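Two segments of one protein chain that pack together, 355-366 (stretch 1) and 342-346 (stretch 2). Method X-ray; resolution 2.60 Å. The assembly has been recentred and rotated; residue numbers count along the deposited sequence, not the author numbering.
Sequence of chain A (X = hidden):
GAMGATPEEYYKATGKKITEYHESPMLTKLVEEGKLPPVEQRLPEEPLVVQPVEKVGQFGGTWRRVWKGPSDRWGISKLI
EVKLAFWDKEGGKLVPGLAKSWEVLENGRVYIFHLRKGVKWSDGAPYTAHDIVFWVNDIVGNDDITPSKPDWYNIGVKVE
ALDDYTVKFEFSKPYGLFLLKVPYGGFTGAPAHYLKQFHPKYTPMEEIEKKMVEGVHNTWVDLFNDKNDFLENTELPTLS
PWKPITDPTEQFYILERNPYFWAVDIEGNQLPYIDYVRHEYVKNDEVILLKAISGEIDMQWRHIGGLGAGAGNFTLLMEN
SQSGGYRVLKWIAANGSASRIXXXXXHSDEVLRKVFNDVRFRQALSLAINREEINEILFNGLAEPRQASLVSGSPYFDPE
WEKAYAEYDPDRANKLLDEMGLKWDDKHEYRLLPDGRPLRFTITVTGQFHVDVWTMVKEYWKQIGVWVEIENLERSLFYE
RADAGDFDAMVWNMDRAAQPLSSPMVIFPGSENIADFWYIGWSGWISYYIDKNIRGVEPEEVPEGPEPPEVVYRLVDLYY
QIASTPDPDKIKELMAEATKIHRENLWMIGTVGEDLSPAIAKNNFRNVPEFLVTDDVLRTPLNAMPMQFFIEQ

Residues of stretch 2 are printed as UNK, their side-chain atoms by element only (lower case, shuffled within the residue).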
# COMPACT_ATOMS: atom_id res chain seq x y z
N VAL A 355 -34.43 -2.67 12.81
CA VAL A 355 -33.57 -3.54 13.62
C VAL A 355 -32.09 -3.35 13.26
O VAL A 355 -31.24 -3.26 14.15
CB VAL A 355 -33.96 -5.02 13.43
CG1 VAL A 355 -32.89 -5.96 13.98
CG2 VAL A 355 -35.31 -5.30 14.08
N PHE A 356 -31.80 -3.29 11.96
CA PHE A 356 -30.42 -3.18 11.44
C PHE A 356 -29.73 -1.85 11.79
O PHE A 356 -28.53 -1.84 12.07
CB PHE A 356 -30.42 -3.38 9.91
CG PHE A 356 -30.56 -4.83 9.46
CD1 PHE A 356 -30.78 -5.87 10.36
CD2 PHE A 356 -30.50 -5.13 8.11
CE1 PHE A 356 -30.92 -7.17 9.91
CE2 PHE A 356 -30.64 -6.44 7.66
CZ PHE A 356 -30.84 -7.46 8.57
N ASN A 357 -30.46 -0.75 11.77
CA ASN A 357 -29.88 0.56 12.10
C ASN A 357 -29.77 0.83 13.60
O ASN A 357 -29.25 1.87 14.01
CB ASN A 357 -30.67 1.68 11.44
CG ASN A 357 -30.39 1.78 9.96
OD1 ASN A 357 -29.54 2.55 9.54
ND2 ASN A 357 -31.11 0.99 9.17
N ASP A 358 -30.29 -0.09 14.41
CA ASP A 358 -30.14 0.01 15.85
C ASP A 358 -28.74 -0.45 16.21
O ASP A 358 -28.42 -1.64 16.10
CB ASP A 358 -31.19 -0.86 16.55
CG ASP A 358 -31.27 -0.61 18.06
OD1 ASP A 358 -30.43 0.14 18.61
OD2 ASP A 358 -32.19 -1.18 18.69
N VAL A 359 -27.91 0.50 16.63
CA VAL A 359 -26.53 0.24 17.03
C VAL A 359 -26.42 -1.00 17.92
O VAL A 359 -25.53 -1.84 17.75
CB VAL A 359 -25.93 1.43 17.82
CG1 VAL A 359 -24.47 1.16 18.15
CG2 VAL A 359 -26.07 2.73 17.04
N ARG A 360 -27.33 -1.09 18.88
CA ARG A 360 -27.36 -2.17 19.85
C ARG A 360 -27.46 -3.54 19.21
O ARG A 360 -26.91 -4.52 19.72
CB ARG A 360 -28.51 -1.95 20.84
CG ARG A 360 -28.26 -0.78 21.79
CD ARG A 360 -29.48 0.12 21.93
NE ARG A 360 -30.67 -0.64 22.31
CZ ARG A 360 -31.90 -0.13 22.38
NH1 ARG A 360 -32.13 1.15 22.09
NH2 ARG A 360 -32.90 -0.92 22.73
N PHE A 361 -28.17 -3.62 18.08
CA PHE A 361 -28.27 -4.87 17.34
C PHE A 361 -26.89 -5.28 16.81
O PHE A 361 -26.53 -6.47 16.86
CB PHE A 361 -29.28 -4.78 16.17
CG PHE A 361 -29.47 -6.09 15.45
CD1 PHE A 361 -30.04 -7.18 16.09
CD2 PHE A 361 -29.05 -6.24 14.13
CE1 PHE A 361 -30.20 -8.40 15.44
CE2 PHE A 361 -29.22 -7.46 13.47
CZ PHE A 361 -29.79 -8.54 14.13
N ARG A 362 -26.13 -4.31 16.33
CA ARG A 362 -24.79 -4.57 15.79
C ARG A 362 -23.82 -4.92 16.92
O ARG A 362 -23.14 -5.95 16.87
CB ARG A 362 -24.30 -3.38 14.96
CG ARG A 362 -25.26 -3.01 13.84
CD ARG A 362 -24.66 -2.05 12.84
NE ARG A 362 -24.41 -0.71 13.39
CZ ARG A 362 -25.18 0.36 13.22
NH1 ARG A 362 -26.32 0.31 12.52
NH2 ARG A 362 -24.82 1.52 13.76
N GLN A 363 -23.79 -4.08 17.96
CA GLN A 363 -23.03 -4.37 19.19
C GLN A 363 -23.27 -5.82 19.62
O GLN A 363 -22.33 -6.59 19.86
CB GLN A 363 -23.42 -3.41 20.32
CG GLN A 363 -22.95 -1.98 20.10
CD GLN A 363 -23.54 -0.98 21.08
OE1 GLN A 363 -24.40 -1.31 21.90
NE2 GLN A 363 -23.07 0.26 21.01
N ALA A 364 -24.55 -6.19 19.69
CA ALA A 364 -24.96 -7.54 20.05
C ALA A 364 -24.40 -8.58 19.08
O ALA A 364 -23.88 -9.62 19.50
CB ALA A 364 -26.48 -7.64 20.10
N LEU A 365 -24.51 -8.30 17.78
CA LEU A 365 -24.07 -9.24 16.75
C LEU A 365 -22.58 -9.55 16.84
O LEU A 365 -22.18 -10.70 16.62
CB LEU A 365 -24.42 -8.75 15.34
CG LEU A 365 -25.83 -8.99 14.77
CD1 LEU A 365 -25.86 -8.55 13.31
CD2 LEU A 365 -26.28 -10.44 14.87
N SER A 366 -21.75 -8.54 17.14
CA SER A 366 -20.30 -8.75 17.28
C SER A 366 -19.95 -9.52 18.56
O SER A 366 -19.17 -10.48 18.53
CB SER A 366 -19.50 -7.43 17.20
OG SER A 366 -20.12 -6.33 17.86
N UNK A 342 -21.36 -6.25 6.69
CA UNK A 342 -22.20 -5.09 6.92
C UNK A 342 -23.64 -5.49 6.63
O UNK A 342 -23.90 -6.30 5.74
c UNK A 342 -21.75 -3.89 6.07
o UNK A 342 -21.40 -4.27 4.76
N UNK A 343 -24.56 -4.98 7.43
CA UNK A 343 -25.97 -5.22 7.22
C UNK A 343 -26.50 -4.17 6.26
O UNK A 343 -25.90 -3.11 6.10
c UNK A 343 -26.73 -5.16 8.55
c UNK A 343 -26.19 -6.04 9.68
c UNK A 343 -26.82 -5.63 11.00
c UNK A 343 -26.42 -7.52 9.40
N UNK A 344 -27.62 -4.47 5.62
CA UNK A 344 -28.21 -3.54 4.66
C UNK A 344 -28.98 -2.45 5.40
O UNK A 344 -30.14 -2.64 5.77
c UNK A 344 -29.54 -3.44 2.51
n UNK A 344 -30.08 -4.07 1.47
c UNK A 344 -29.09 -4.30 3.67
o UNK A 344 -29.42 -2.21 2.54
N UNK A 345 -28.35 -1.30 5.61
CA UNK A 345 -28.95 -0.22 6.40
C UNK A 345 -29.89 0.66 5.59
O UNK A 345 -30.46 1.62 6.10
o UNK A 345 -23.95 -2.65 9.51
c UNK A 345 -27.85 0.63 7.04
c UNK A 345 -24.55 -1.10 7.82
c UNK A 345 -24.89 -1.85 8.92
c UNK A 345 -27.12 -1.00 8.81
c UNK A 345 -26.80 -0.23 7.71
c UNK A 345 -25.51 -0.29 7.22
c UNK A 345 -26.18 -1.81 9.42
N UNK A 346 -30.03 0.33 4.30
CA UNK A 346 -31.09 0.87 3.47
C UNK A 346 -32.06 -0.24 3.03
O UNK A 346 -32.71 -0.13 2.00
c UNK A 346 -30.50 1.57 2.26

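Position 342 carries two side-chain atoms, one carbon and then one oxygen. Its CA-to-CB bond runs sideways to stretch 1, and the side chain comes no nearer than 7.6 Å, so it makes no contact. A single carbon ending in a lone oxygen is a hydroxymethyl group: Ser342.

Position 343 has four carbons and no heteroatom, forked at the second. Its CB points toward stretch 1 and lies 3.8 Å from Phe356 CD2; it stands 4.1 Å from the centroid of the Phe356 ring, 24° off the normal, a CH-pi contact over the face. A fork at the second carbon, not the first, excludes isoleucine and identifies Leu343 (m, t). Leu343 CD1 then reaches the later helix, lying 3.9 Å from Phe361 CD2, at the edge of that ring, and 3.8 Å from Leu365 CD1.

Position 344 has two carbons, the second bearing one oxygen and one nitrogen. Its CB points sideways and the end of the side chain leads away from stretch 1, so the close approach comes from the backbone: the O of 344 is 3.4 Å from Phe356 CD2, near the plane of the ring. The side chain is a carboxamide one carbon shorter than glutamine, hence Asn344. It serves its own stretch instead, Asn344 OD1 accepting from the backbone N of position 346 at 3.1 Å while its amide nitrogen is satisfied elsewhere in the structure.

Position 345 shows one carbon, then a ring of six carbons bearing an oxygen. A ring carbon lies 3.5 Å from Phe356 O, which sits at the ring's edge, and the ring's oxygen lies 3.5 Å from Arg362 CD. This is a phenol: Tyr345. Tyr345 OH also accepts from Leu343 N at 3.2 Å (162°), so the ring folds back along its own stretch. Asn357 ND2 donates to Tyr345 O at 3.2 Å and 164°, a nearly straight hydrogen bond.

Position 346 has one side-chain carbon, directed away from stretch 1 and no nearer to it than 7.0 Å. A lone CB is Ala346.

The contact, burying 372 Å² over both sides, is largely apolar, with one hydrogen bond across it. Leu343 fits among Phe356, Phe361 and Leu365, its CB over one ring and its CD1 against the other two residues, so a single side chain joins both helical segments. Beside it, Arg362 NH1 donates to Phe356 O at 3.1 Å, tying these segments together next to the Tyr345 ring. The Asn357 bond secures the contact at the loop.

Stretch 2 (342-346) SLNYA
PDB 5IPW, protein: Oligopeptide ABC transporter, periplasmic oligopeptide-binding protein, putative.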